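Local coordinates for SAG family member (Sag19) (Eimeria tenella, PDB 6ZZB), which is of unknown molecular function but serves as a major surface antigen of the parasite and belongs to the CAP-related Eimeria SAG family, at residues A144-G149 / F182-K187; P95-I100 / V205-F210; I128-P131 / E135-C138; I56-R61 / G70-A75. One frame throughout, in Å; residues are numbered along the deposited sequence.

Contact 1 of 4, residues A144-G149 / F182-K187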
loop_
_atom_site.group_PDB
_atom_site.type_symbol
_atom_site.label_atom_id
_atom_site.label_comp_id
_atom_site.label_asym_id
_atom_site.label_seq_id
_atom_site.Cartn_x
_atom_site.Cartn_y
_atom_site.Cartn_z
ATOM N N ALA A 144 2.743 -6.315 -10.319
ATOM C CA ALA A 144 3.889 -5.546 -10.815
ATOM C C ALA A 144 4.639 -4.970 -9.613
ATOM O O ALA A 144 5.886 -4.952 -9.638
ATOM C CB ALA A 144 3.467 -4.474 -11.772
ATOM N N THR A 145 3.950 -4.441 -8.590
ATOM C CA THR A 145 4.671 -3.844 -7.444
ATOM C C THR A 145 5.379 -4.952 -6.695
ATOM O O THR A 145 6.491 -4.714 -6.158
ATOM C CB THR A 145 3.740 -3.001 -6.550
ATOM O OG1 THR A 145 4.531 -2.042 -5.844
ATOM C CG2 THR A 145 2.920 -3.799 -5.571
ATOM N N TYR A 146 4.786 -6.119 -6.603
ATOM C CA TYR A 146 5.381 -7.249 -5.886
ATOM C C TYR A 146 6.695 -7.625 -6.572
ATOM O O TYR A 146 7.736 -7.748 -5.886
ATOM C CB TYR A 146 4.406 -8.428 -5.853
ATOM C CG TYR A 146 4.981 -9.626 -5.157
ATOM C CD1 TYR A 146 4.869 -9.788 -3.784
ATOM C CD2 TYR A 146 5.682 -10.576 -5.873
ATOM C CE1 TYR A 146 5.398 -10.892 -3.142
ATOM C CE2 TYR A 146 6.237 -11.679 -5.236
ATOM C CZ TYR A 146 6.101 -11.828 -3.869
ATOM O OH TYR A 146 6.655 -12.926 -3.253
ATOM N N THR A 147 6.668 -7.822 -7.878
ATOM C CA THR A 147 7.873 -8.297 -8.602
ATOM C C THR A 147 8.949 -7.230 -8.444
ATOM O O THR A 147 10.109 -7.562 -8.066
ATOM C CB THR A 147 7.519 -8.575 -10.056
ATOM O OG1 THR A 147 6.615 -9.683 -10.022
ATOM C CG2 THR A 147 8.759 -8.876 -10.889
ATOM N N ALA A 148 8.638 -5.985 -8.736
ATOM C CA ALA A 148 9.609 -4.874 -8.679
ATOM C C ALA A 148 10.113 -4.712 -7.243
ATOM O O ALA A 148 11.321 -4.460 -7.040
ATOM C CB ALA A 148 9.045 -3.601 -9.231
ATOM N N GLY A 149 9.242 -4.792 -6.254
ATOM C CA GLY A 149 9.625 -4.541 -4.858
ATOM C C GLY A 149 10.470 -5.675 -4.316
ATOM O O GLY A 149 11.451 -5.367 -3.618
ATOM N N PHE A 182 4.443 -4.385 3.201
ATOM C CA PHE A 182 3.052 -4.414 3.724
ATOM C C PHE A 182 2.358 -5.676 3.246
ATOM O O PHE A 182 1.669 -6.340 4.032
ATOM C CB PHE A 182 2.267 -3.187 3.272
ATOM C CG PHE A 182 2.577 -1.959 4.053
ATOM C CD1 PHE A 182 1.883 -1.683 5.222
ATOM C CD2 PHE A 182 3.576 -1.092 3.654
ATOM C CE1 PHE A 182 2.163 -0.545 5.948
ATOM C CE2 PHE A 182 3.873 0.037 4.400
ATOM C CZ PHE A 182 3.188 0.290 5.573
ATOM N N LEU A 183 2.513 -6.029 1.986
ATOM C CA LEU A 183 1.835 -7.203 1.407
ATOM C C LEU A 183 2.217 -8.464 2.183
ATOM O O LEU A 183 1.361 -9.353 2.335
ATOM C CB LEU A 183 2.209 -7.394 -0.061
ATOM C CG LEU A 183 1.553 -6.427 -1.032
ATOM C CD1 LEU A 183 2.267 -6.430 -2.365
ATOM C CD2 LEU A 183 0.086 -6.786 -1.223
ATOM N N LEU A 184 3.477 -8.577 2.553
ATOM C CA LEU A 184 4.035 -9.819 3.156
ATOM C C LEU A 184 4.242 -9.662 4.653
ATOM O O LEU A 184 4.989 -10.501 5.243
ATOM C CB LEU A 184 5.356 -10.150 2.461
ATOM C CG LEU A 184 5.232 -10.467 0.985
ATOM C CD1 LEU A 184 6.585 -10.915 0.457
ATOM C CD2 LEU A 184 4.202 -11.536 0.694
ATOM N N SER A 185 3.642 -8.676 5.285
ATOM C CA SER A 185 3.821 -8.426 6.735
ATOM C C SER A 185 3.061 -9.494 7.548
ATOM O O SER A 185 1.878 -9.737 7.282
ATOM C CB SER A 185 3.333 -7.060 7.085
ATOM O OG SER A 185 3.366 -6.864 8.492
ATOM N N GLU A 186 3.750 -10.104 8.512
ATOM C CA GLU A 186 3.118 -10.916 9.582
ATOM C C GLU A 186 2.217 -10.031 10.445
ATOM O O GLU A 186 1.294 -10.555 11.013
ATOM C CB GLU A 186 4.204 -11.582 10.437
ATOM C CG GLU A 186 4.682 -12.896 9.868
ATOM C CD GLU A 186 3.909 -14.105 10.362
ATOM O OE1 GLU A 186 2.829 -13.922 10.984
ATOM O OE2 GLU A 186 4.394 -15.228 10.139
ATOM N N LYS A 187 2.434 -8.718 10.496
ATOM C CA LYS A 187 1.520 -7.807 11.249
ATOM C C LYS A 187 0.217 -7.589 10.463
ATOM O O LYS A 187 -0.743 -7.145 11.096
ATOM C CB LYS A 187 2.104 -6.422 11.515
ATOM C CG LYS A 187 3.305 -6.362 12.436
ATOM C CD LYS A 187 3.864 -4.971 12.532
ATOM C CE LYS A 187 2.935 -4.082 13.315
ATOM N NZ LYS A 187 3.599 -2.853 13.795
#
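Y146 swings its ring out from helix 138-155 with CG anti to the backbone N (chi1 179°), which carries the far end of the side chain over to L183 and L184, although its CB does not itself point at them. T145, one residue earlier, holds its hydroxyl anti to N, leaving methyl CG2 to face L183. The two leucines leave their backbone toward this helix.

The closest approach is between Y146 CE1 and L184 CD1, 3.8 Å apart. The methyl comes at the ring obliquely, and the two side chains run at about a right angle to each other. L184 CD2 also lies 4.1 Å from Y146 CE1, so the leucine fork straddles this one ring carbon. L183 CD1 sits near the ring plane, at the edge, 4.5 Å from Y146 CD1, and it also meets T145 CG2 at 4.2 Å. Branched leucines suit the place because their methyls offer apolar surface to the ring and to the threonine methyl.

Threonine suits its place because it is two-sided: CG2 serves the apolar contact, while the buried OG1 is hydrogen-bonded to N176 and N179. Helix 175-183 stops here, L184 being the first residue outside helical geometry, and S185 follows with an ST turn to K187 N. The arrangement is a helix terminus packed on the flank of a long helix, consistent with the layered alpha/beta architecture of CAP-type domains.

Contact 2 of 4, residues P95-I100 / V205-F210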
loop_
_atom_site.group_PDB
_atom_site.type_symbol
_atom_site.label_atom_id
_atom_site.label_comp_id
_atom_site.label_asym_id
_atom_site.label_seq_id
_atom_site.Cartn_x
_atom_site.Cartn_y
_atom_site.Cartn_z
ATOM N N PRO A 95 -10.610 9.032 8.655
ATOM C CA PRO A 95 -9.906 8.580 7.448
ATOM C C PRO A 95 -10.190 7.119 7.106
ATOM O O PRO A 95 -10.280 6.262 7.999
ATOM C CB PRO A 95 -8.432 8.825 7.769
ATOM C CG PRO A 95 -8.398 8.739 9.293
ATOM C CD PRO A 95 -9.691 9.410 9.715
ATOM N N THR A 96 -10.302 6.871 5.829
ATOM C CA THR A 96 -10.586 5.549 5.245
ATOM C C THR A 96 -9.711 5.383 4.009
ATOM O O THR A 96 -9.129 6.391 3.548
ATOM C CB THR A 96 -12.054 5.426 4.855
ATOM O OG1 THR A 96 -12.255 6.433 3.859
ATOM C CG2 THR A 96 -13.023 5.625 6.003
ATOM N N ALA A 97 -9.631 4.192 3.446
ATOM C CA ALA A 97 -8.826 3.999 2.233
ATOM C C ALA A 97 -9.308 4.902 1.111
ATOM O O ALA A 97 -8.480 5.526 0.444
ATOM C CB ALA A 97 -8.758 2.549 1.862
ATOM N N PRO A 98 -10.623 5.042 0.828
ATOM C CA PRO A 98 -11.028 5.950 -0.242
ATOM C C PRO A 98 -10.582 7.391 0.007
ATOM O O PRO A 98 -10.112 8.054 -0.907
ATOM C CB PRO A 98 -12.556 5.836 -0.257
ATOM C CG PRO A 98 -12.817 4.459 0.291
ATOM C CD PRO A 98 -11.751 4.223 1.331
ATOM N N LYS A 99 -10.727 7.866 1.235
ATOM C CA LYS A 99 -10.364 9.267 1.532
ATOM C C LYS A 99 -8.867 9.457 1.388
ATOM O O LYS A 99 -8.419 10.534 0.951
ATOM C CB LYS A 99 -10.809 9.681 2.916
ATOM C CG LYS A 99 -12.308 9.661 3.086
ATOM C CD LYS A 99 -12.709 9.864 4.530
ATOM C CE LYS A 99 -14.204 9.944 4.719
ATOM N NZ LYS A 99 -14.525 10.190 6.143
ATOM N N ILE A 100 -8.065 8.473 1.761
ATOM C CA ILE A 100 -6.596 8.584 1.632
ATOM C C ILE A 100 -6.218 8.510 0.156
ATOM O O ILE A 100 -5.345 9.294 -0.269
ATOM C CB ILE A 100 -5.895 7.523 2.486
ATOM C CG1 ILE A 100 -6.072 7.863 3.961
ATOM C CG2 ILE A 100 -4.428 7.398 2.105
ATOM C CD1 ILE A 100 -5.737 6.723 4.916
ATOM N N VAL A 205 -4.604 6.990 -7.985
ATOM C CA VAL A 205 -3.860 6.298 -6.900
ATOM C C VAL A 205 -4.698 5.140 -6.357
ATOM O O VAL A 205 -5.859 5.350 -5.985
ATOM C CB VAL A 205 -3.483 7.251 -5.759
ATOM C CG1 VAL A 205 -2.778 6.545 -4.615
ATOM C CG2 VAL A 205 -2.580 8.362 -6.297
ATOM N N LEU A 206 -4.079 3.974 -6.242
ATOM C CA LEU A 206 -4.551 2.836 -5.430
ATOM C C LEU A 206 -3.866 2.901 -4.088
ATOM O O LEU A 206 -2.615 2.959 -4.041
ATOM C CB LEU A 206 -4.225 1.535 -6.148
ATOM C CG LEU A 206 -4.422 0.255 -5.335
ATOM C CD1 LEU A 206 -5.876 0.027 -4.991
ATOM C CD2 LEU A 206 -3.887 -0.926 -6.106
ATOM N N PHE A 207 -4.646 2.836 -3.023
ATOM C CA PHE A 207 -4.134 2.772 -1.646
ATOM C C PHE A 207 -4.757 1.579 -0.964
ATOM O O PHE A 207 -5.987 1.459 -0.975
ATOM C CB PHE A 207 -4.462 4.045 -0.884
ATOM C CG PHE A 207 -3.957 4.046 0.529
ATOM C CD1 PHE A 207 -2.598 4.176 0.749
ATOM C CD2 PHE A 207 -4.804 3.920 1.621
ATOM C CE1 PHE A 207 -2.100 4.170 2.046
ATOM C CE2 PHE A 207 -4.280 3.873 2.905
ATOM C CZ PHE A 207 -2.946 4.018 3.102
ATOM N N CYS A 208 -3.946 0.752 -0.335
ATOM C CA CYS A 208 -4.440 -0.339 0.527
ATOM C C CYS A 208 -3.893 -0.140 1.929
ATOM O O CYS A 208 -2.666 -0.084 2.118
ATOM C CB CYS A 208 -4.025 -1.697 0.007
ATOM S SG CYS A 208 -4.648 -2.174 -1.615
ATOM N N TYR A 209 -4.791 -0.081 2.901
ATOM C CA TYR A 209 -4.448 0.059 4.317
ATOM C C TYR A 209 -4.498 -1.311 4.970
ATOM O O TYR A 209 -5.538 -1.984 4.890
ATOM C CB TYR A 209 -5.405 1.010 5.044
ATOM C CG TYR A 209 -4.940 1.275 6.445
ATOM C CD1 TYR A 209 -3.913 2.164 6.660
ATOM C CD2 TYR A 209 -5.450 0.624 7.550
ATOM C CE1 TYR A 209 -3.384 2.381 7.908
ATOM C CE2 TYR A 209 -4.969 0.864 8.813
ATOM C CZ TYR A 209 -3.945 1.770 9.004
ATOM O OH TYR A 209 -3.456 2.041 10.242
ATOM N N PHE A 210 -3.400 -1.701 5.600
ATOM C CA PHE A 210 -3.272 -2.980 6.312
ATOM C C PHE A 210 -3.378 -2.734 7.813
ATOM O O PHE A 210 -2.743 -1.837 8.341
ATOM C CB PHE A 210 -1.936 -3.634 5.975
ATOM C CG PHE A 210 -1.797 -3.993 4.518
ATOM C CD1 PHE A 210 -1.452 -3.030 3.568
ATOM C CD2 PHE A 210 -2.013 -5.286 4.069
ATOM C CE1 PHE A 210 -1.345 -3.346 2.231
ATOM C CE2 PHE A 210 -1.883 -5.607 2.725
ATOM C CZ PHE A 210 -1.550 -4.643 1.802
#
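The F207 ring carries a methyl of I100 on one face and the backbone of A97 at its edge. I100 CG2 stands 3.5 Å from the ring centroid, only 10° off the normal, a CH-pi contact placed over the middle of the ring. Because CG2 is anti to the backbone N of I100, it projects from the helix onto the phenylalanine, while I100 CD1 reaches the rim at 3.8 Å from F207 CE2. Near the ring plane, A97 CA comes within 4.1 Å of F207 CD2. Alanine fits here because its single CB, 4.2 Å from the same F207 CD2, lets the first turn of the helix come close to the strand, whereas the beta-branched isoleucine supplies a broad cover for the aromatic face.

The helix start is prepared by T96, the N-cap, whose OG1 accepts a weak bond from K99 N. P98 is well placed in this first turn, where a missing backbone N-H costs no helical bond.

Helix 97-105 thus lies against strand 203-211, with V127 of the neighbouring strand 126-131 also touching F207. Helix 77-86 adds L84 beside I100, and strand 190-196 brings S192 to A97, while C208 of strand 203-211 is joined to C193 of strand 190-196 by a disulfide.

Contact 3 of 4, residues I128-P131 / E135-C138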
loop_
_atom_site.group_PDB
_atom_site.type_symbol
_atom_site.label_atom_id
_atom_site.label_comp_id
_atom_site.label_asym_id
_atom_site.label_seq_id
_atom_site.Cartn_x
_atom_site.Cartn_y
_atom_site.Cartn_z
ATOM N N ILE A 128 0.036 2.651 -5.089
ATOM C CA ILE A 128 0.379 2.462 -6.518
ATOM C C ILE A 128 -0.305 3.537 -7.344
ATOM O O ILE A 128 -1.521 3.493 -7.539
ATOM C CB ILE A 128 0.004 1.068 -7.030
ATOM C CG1 ILE A 128 0.639 -0.044 -6.209
ATOM C CG2 ILE A 128 0.359 0.962 -8.499
ATOM C CD1 ILE A 128 0.192 -1.438 -6.584
ATOM N N PRO A 129 0.452 4.510 -7.867
ATOM C CA PRO A 129 -0.103 5.423 -8.863
ATOM C C PRO A 129 -0.254 4.705 -10.204
ATOM O O PRO A 129 0.495 3.777 -10.485
ATOM C CB PRO A 129 0.941 6.532 -8.960
ATOM C CG PRO A 129 1.868 6.325 -7.782
ATOM C CD PRO A 129 1.841 4.832 -7.519
ATOM N N PHE A 130 -1.263 5.096 -10.975
ATOM C CA PHE A 130 -1.462 4.544 -12.340
ATOM C C PHE A 130 -2.027 5.657 -13.199
ATOM O O PHE A 130 -2.667 6.574 -12.716
ATOM C CB PHE A 130 -2.294 3.264 -12.307
ATOM C CG PHE A 130 -3.673 3.390 -11.712
ATOM C CD1 PHE A 130 -3.854 3.361 -10.333
ATOM C CD2 PHE A 130 -4.803 3.476 -12.518
ATOM C CE1 PHE A 130 -5.126 3.443 -9.777
ATOM C CE2 PHE A 130 -6.070 3.552 -11.971
ATOM C CZ PHE A 130 -6.239 3.557 -10.599
ATOM N N PRO A 131 -1.702 5.686 -14.516
ATOM C CA PRO A 131 -2.100 6.814 -15.342
ATOM C C PRO A 131 -3.619 6.960 -15.423
ATOM O O PRO A 131 -4.350 5.979 -15.425
ATOM C CB PRO A 131 -1.537 6.492 -16.739
ATOM C CG PRO A 131 -0.479 5.428 -16.487
ATOM C CD PRO A 131 -0.954 4.663 -15.271
ATOM N N GLU A 135 -7.111 1.585 -17.672
ATOM C CA GLU A 135 -8.123 0.777 -16.951
ATOM C C GLU A 135 -7.494 0.242 -15.653
ATOM O O GLU A 135 -6.346 -0.250 -15.720
ATOM C CB GLU A 135 -8.628 -0.368 -17.825
ATOM C CG GLU A 135 -9.850 -1.055 -17.258
ATOM C CD GLU A 135 -10.301 -2.261 -18.056
ATOM O OE1 GLU A 135 -9.875 -2.389 -19.224
ATOM O OE2 GLU A 135 -11.067 -3.072 -17.501
ATOM N N PHE A 136 -8.222 0.326 -14.535
ATOM C CA PHE A 136 -7.786 -0.214 -13.215
ATOM C C PHE A 136 -7.786 -1.737 -13.279
ATOM O O PHE A 136 -8.834 -2.324 -13.609
ATOM C CB PHE A 136 -8.717 0.228 -12.078
ATOM C CG PHE A 136 -8.354 -0.342 -10.734
ATOM C CD1 PHE A 136 -7.321 0.215 -10.000
ATOM C CD2 PHE A 136 -8.993 -1.443 -10.196
ATOM C CE1 PHE A 136 -6.936 -0.303 -8.785
ATOM C CE2 PHE A 136 -8.630 -1.957 -8.974
ATOM C CZ PHE A 136 -7.604 -1.379 -8.252
ATOM N N ASN A 137 -6.655 -2.387 -12.953
ATOM C CA ASN A 137 -6.533 -3.858 -12.891
ATOM C C ASN A 137 -5.739 -4.183 -11.622
ATOM O O ASN A 137 -4.514 -4.022 -11.660
ATOM C CB ASN A 137 -5.876 -4.368 -14.173
ATOM C CG ASN A 137 -5.652 -5.862 -14.214
ATOM O OD1 ASN A 137 -5.767 -6.565 -13.212
ATOM N ND2 ASN A 137 -5.381 -6.358 -15.415
ATOM N N CYS A 138 -6.412 -4.511 -10.541
ATOM C CA CYS A 138 -5.719 -4.665 -9.232
ATOM C C CYS A 138 -4.701 -5.802 -9.351
ATOM O O CYS A 138 -3.573 -5.672 -8.841
ATOM C CB CYS A 138 -6.617 -4.944 -8.036
ATOM S SG CYS A 138 -5.693 -4.515 -6.540
#
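This is a local aromatic pair, F130 with F136, formed where strand 126-131 ends and the chain turns back through a short loop to begin helix 138-155. The rings are neither stacked nor edge-to-face: their centroids are 5.5 Å apart and their planes meet at 55°. Contact is made at the far end of F130, whose CZ lies 3.6 Å from F136 CD1, with F130 CE1 behind it at 3.9 Å from the same carbon. Seen from F136, the neighbour arrives at the edge, close to the ring plane.

F130 holds CG between its backbone N and carbonyl carbon (chi1 59°), a rotamer that sends the ring toward the loop. F136 instead extends anti to N, and one of its faces lies under C138 N, which is 3.7 Å above the plane and offset toward the rim. Large flat side chains suit both places, since together they fill the gap between backbones whose nearest CA atoms are 8.0 Å apart.

L141 of the helix and A195 of strand 190-196 touch both rings. Just beyond F136, N137 caps the helix by accepting from A140 N, and C138 forms a disulfide with C53. The whole is a strand-to-helix connection, with an aromatic pair packed between the strand end and the loop and an asparagine N-cap opening the helix.

Contact 4 of 4, residues I56-R61 / G70-A75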
loop_
_atom_site.group_PDB
_atom_site.type_symbol
_atom_site.label_atom_id
_atom_site.label_comp_id
_atom_site.label_asym_id
_atom_site.label_seq_id
_atom_site.Cartn_x
_atom_site.Cartn_y
_atom_site.Cartn_z
ATOM N N ILE A 56 -5.482 -11.472 -5.283
ATOM C CA ILE A 56 -4.036 -11.391 -5.652
ATOM C C ILE A 56 -3.210 -11.213 -4.376
ATOM O O ILE A 56 -2.149 -11.856 -4.254
ATOM C CB ILE A 56 -3.748 -10.318 -6.716
ATOM C CG1 ILE A 56 -2.275 -10.354 -7.148
ATOM C CG2 ILE A 56 -4.109 -8.911 -6.275
ATOM C CD1 ILE A 56 -1.808 -11.695 -7.624
ATOM N N ILE A 57 -3.645 -10.413 -3.412
ATOM C CA ILE A 57 -2.879 -10.226 -2.158
ATOM C C ILE A 57 -2.712 -11.585 -1.483
ATOM O O ILE A 57 -1.599 -11.942 -1.054
ATOM C CB ILE A 57 -3.546 -9.183 -1.245
ATOM C CG1 ILE A 57 -3.463 -7.792 -1.889
ATOM C CG2 ILE A 57 -2.909 -9.214 0.121
ATOM C CD1 ILE A 57 -4.294 -6.730 -1.216
ATOM N N ASN A 58 -3.801 -12.342 -1.362
ATOM C CA ASN A 58 -3.734 -13.627 -0.628
ATOM C C ASN A 58 -2.988 -14.692 -1.446
ATOM O O ASN A 58 -2.338 -15.529 -0.771
ATOM C CB ASN A 58 -5.133 -14.061 -0.211
ATOM C CG ASN A 58 -5.590 -13.323 1.019
ATOM O OD1 ASN A 58 -4.796 -12.955 1.881
ATOM N ND2 ASN A 58 -6.895 -13.126 1.153
ATOM N N LYS A 59 -3.013 -14.611 -2.771
ATOM C CA LYS A 59 -2.198 -15.513 -3.633
ATOM C C LYS A 59 -0.720 -15.254 -3.319
ATOM O O LYS A 59 0.038 -16.204 -3.010
ATOM C CB LYS A 59 -2.517 -15.300 -5.107
ATOM C CG LYS A 59 -1.663 -16.138 -6.047
ATOM C CD LYS A 59 -2.278 -16.316 -7.406
ATOM C CE LYS A 59 -1.273 -16.773 -8.443
ATOM N NZ LYS A 59 -0.516 -15.620 -8.984
ATOM N N LEU A 60 -0.313 -13.992 -3.287
ATOM C CA LEU A 60 1.110 -13.638 -3.035
ATOM C C LEU A 60 1.535 -14.052 -1.620
ATOM O O LEU A 60 2.705 -14.439 -1.439
ATOM C CB LEU A 60 1.322 -12.141 -3.291
ATOM C CG LEU A 60 1.146 -11.713 -4.742
ATOM C CD1 LEU A 60 1.119 -10.204 -4.876
ATOM C CD2 LEU A 60 2.262 -12.262 -5.618
ATOM N N ARG A 61 0.663 -13.988 -0.612
ATOM C CA ARG A 61 1.031 -14.358 0.773
ATOM C C ARG A 61 1.114 -15.882 0.925
ATOM O O ARG A 61 1.752 -16.329 1.889
ATOM C CB ARG A 61 0.049 -13.752 1.773
ATOM C CG ARG A 61 0.115 -12.237 1.812
ATOM C CD ARG A 61 -0.957 -11.706 2.756
ATOM N NE ARG A 61 -0.846 -12.101 4.148
ATOM C CZ ARG A 61 -0.128 -11.509 5.083
ATOM N NH1 ARG A 61 0.604 -10.435 4.808
ATOM N NH2 ARG A 61 -0.133 -11.946 6.332
ATOM N N GLY A 70 -0.473 -15.796 7.225
ATOM C CA GLY A 70 -1.943 -15.864 7.273
ATOM C C GLY A 70 -2.563 -15.164 6.082
ATOM O O GLY A 70 -1.916 -14.248 5.522
ATOM N N THR A 71 -3.760 -15.584 5.671
ATOM C CA THR A 71 -4.583 -14.844 4.686
ATOM C C THR A 71 -5.133 -13.593 5.376
ATOM O O THR A 71 -5.249 -13.536 6.595
ATOM C CB THR A 71 -5.740 -15.673 4.104
ATOM O OG1 THR A 71 -6.497 -16.045 5.252
ATOM C CG2 THR A 71 -5.271 -16.852 3.271
ATOM N N LEU A 72 -5.405 -12.593 4.557
ATOM C CA LEU A 72 -6.035 -11.357 5.052
ATOM C C LEU A 72 -7.531 -11.387 4.764
ATOM O O LEU A 72 -7.948 -11.922 3.737
ATOM C CB LEU A 72 -5.417 -10.159 4.338
ATOM C CG LEU A 72 -3.893 -10.056 4.404
ATOM C CD1 LEU A 72 -3.464 -8.748 3.738
ATOM C CD2 LEU A 72 -3.419 -10.086 5.830
ATOM N N ALA A 73 -8.244 -10.755 5.668
ATOM C CA ALA A 73 -9.683 -10.479 5.507
ATOM C C ALA A 73 -9.874 -9.016 5.143
ATOM O O ALA A 73 -8.959 -8.198 5.328
ATOM C CB ALA A 73 -10.416 -10.799 6.772
ATOM N N LYS A 74 -11.056 -8.676 4.699
ATOM C CA LYS A 74 -11.444 -7.271 4.482
ATOM C C LYS A 74 -11.456 -6.519 5.804
ATOM O O LYS A 74 -12.039 -6.994 6.818
ATOM C CB LYS A 74 -12.815 -7.218 3.836
ATOM C CG LYS A 74 -13.414 -5.835 3.717
ATOM C CD LYS A 74 -14.637 -5.886 2.836
ATOM C CE LYS A 74 -15.220 -4.521 2.587
ATOM N NZ LYS A 74 -16.485 -4.670 1.826
ATOM N N ALA A 75 -10.870 -5.333 5.831
ATOM C CA ALA A 75 -11.023 -4.360 6.924
ATOM C C ALA A 75 -12.174 -3.432 6.549
ATOM O O ALA A 75 -12.243 -2.963 5.404
ATOM C CB ALA A 75 -9.747 -3.572 7.139
#
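N58 and R61, one helical turn apart, reach from helix 50-61 to the backbone of G70 and L72. The amide of N58 makes two nearly straight bonds to one residue: its OD1 accepts from L72 N at 2.8 Å, and its ND2 donates to L72 O at 3.0 Å. The second donor lies in the plane of the L72 carbonyl, on a lone pair, and the pairing fixes which way round the amide is turned. Asparagine is apt because it offers a donor and an acceptor side by side, as the edge of a strand would.

R61 grips G70 O side-on, with NE at 2.8 Å and NH2 at 3.0 Å from that oxygen, which lies in the guanidinium plane. The NE bond is the straighter of the two (157° against 137°). A bend at chi3 (62°) turns the group flat beneath L72, whose CD2 covers one face 3.7 Å from R61 CZ. L72 thus lies across two side chains of one helix, its CG beside R61 CD and NE and its other methyl, CD1, meeting I57 CG2 at 3.7 Å.

Here side chains of a helix bond to the backbone of an extended segment just before it enters the sheet: strand 73-74 pairs in parallel with strand 190-196, A73 bonding to K189 and V191, and A75, just past the strand, to V191.

Farther out, R61 NH1 donates to L183 O and S185 O, so three backbone carbonyls surround the guanidinium's N-H groups, which would probably stabilise its charge. S188 lies against both R61 and L72, V191 and F210 touch L72, and C193 and I142 pack on I57. At the strand, K74 forms salt bridges with E48 and E51.

Contacts 4, 3 and 1 close one after another along the chain, and contacts 3 and 1 are nested inside the long loop that contact 2 completes. Contacts 2, 3 and 4 all reach the same mixed sheet; strands 126-131 and 203-211 are neighbours in it and link contacts 2 and 3, whose centres are 14 Å apart. Contact 1 joins two helices that also pack on strand 126-131. It is nearest to contact 4, with centres 11 Å apart, and on the opposite side of the chain's centre from contact 2. F210 touches F182 and L183 as well as L72, joining contacts 1, 2 and 4. Together they join helices, loops and the sheet, consistent with a compact CAP-related domain.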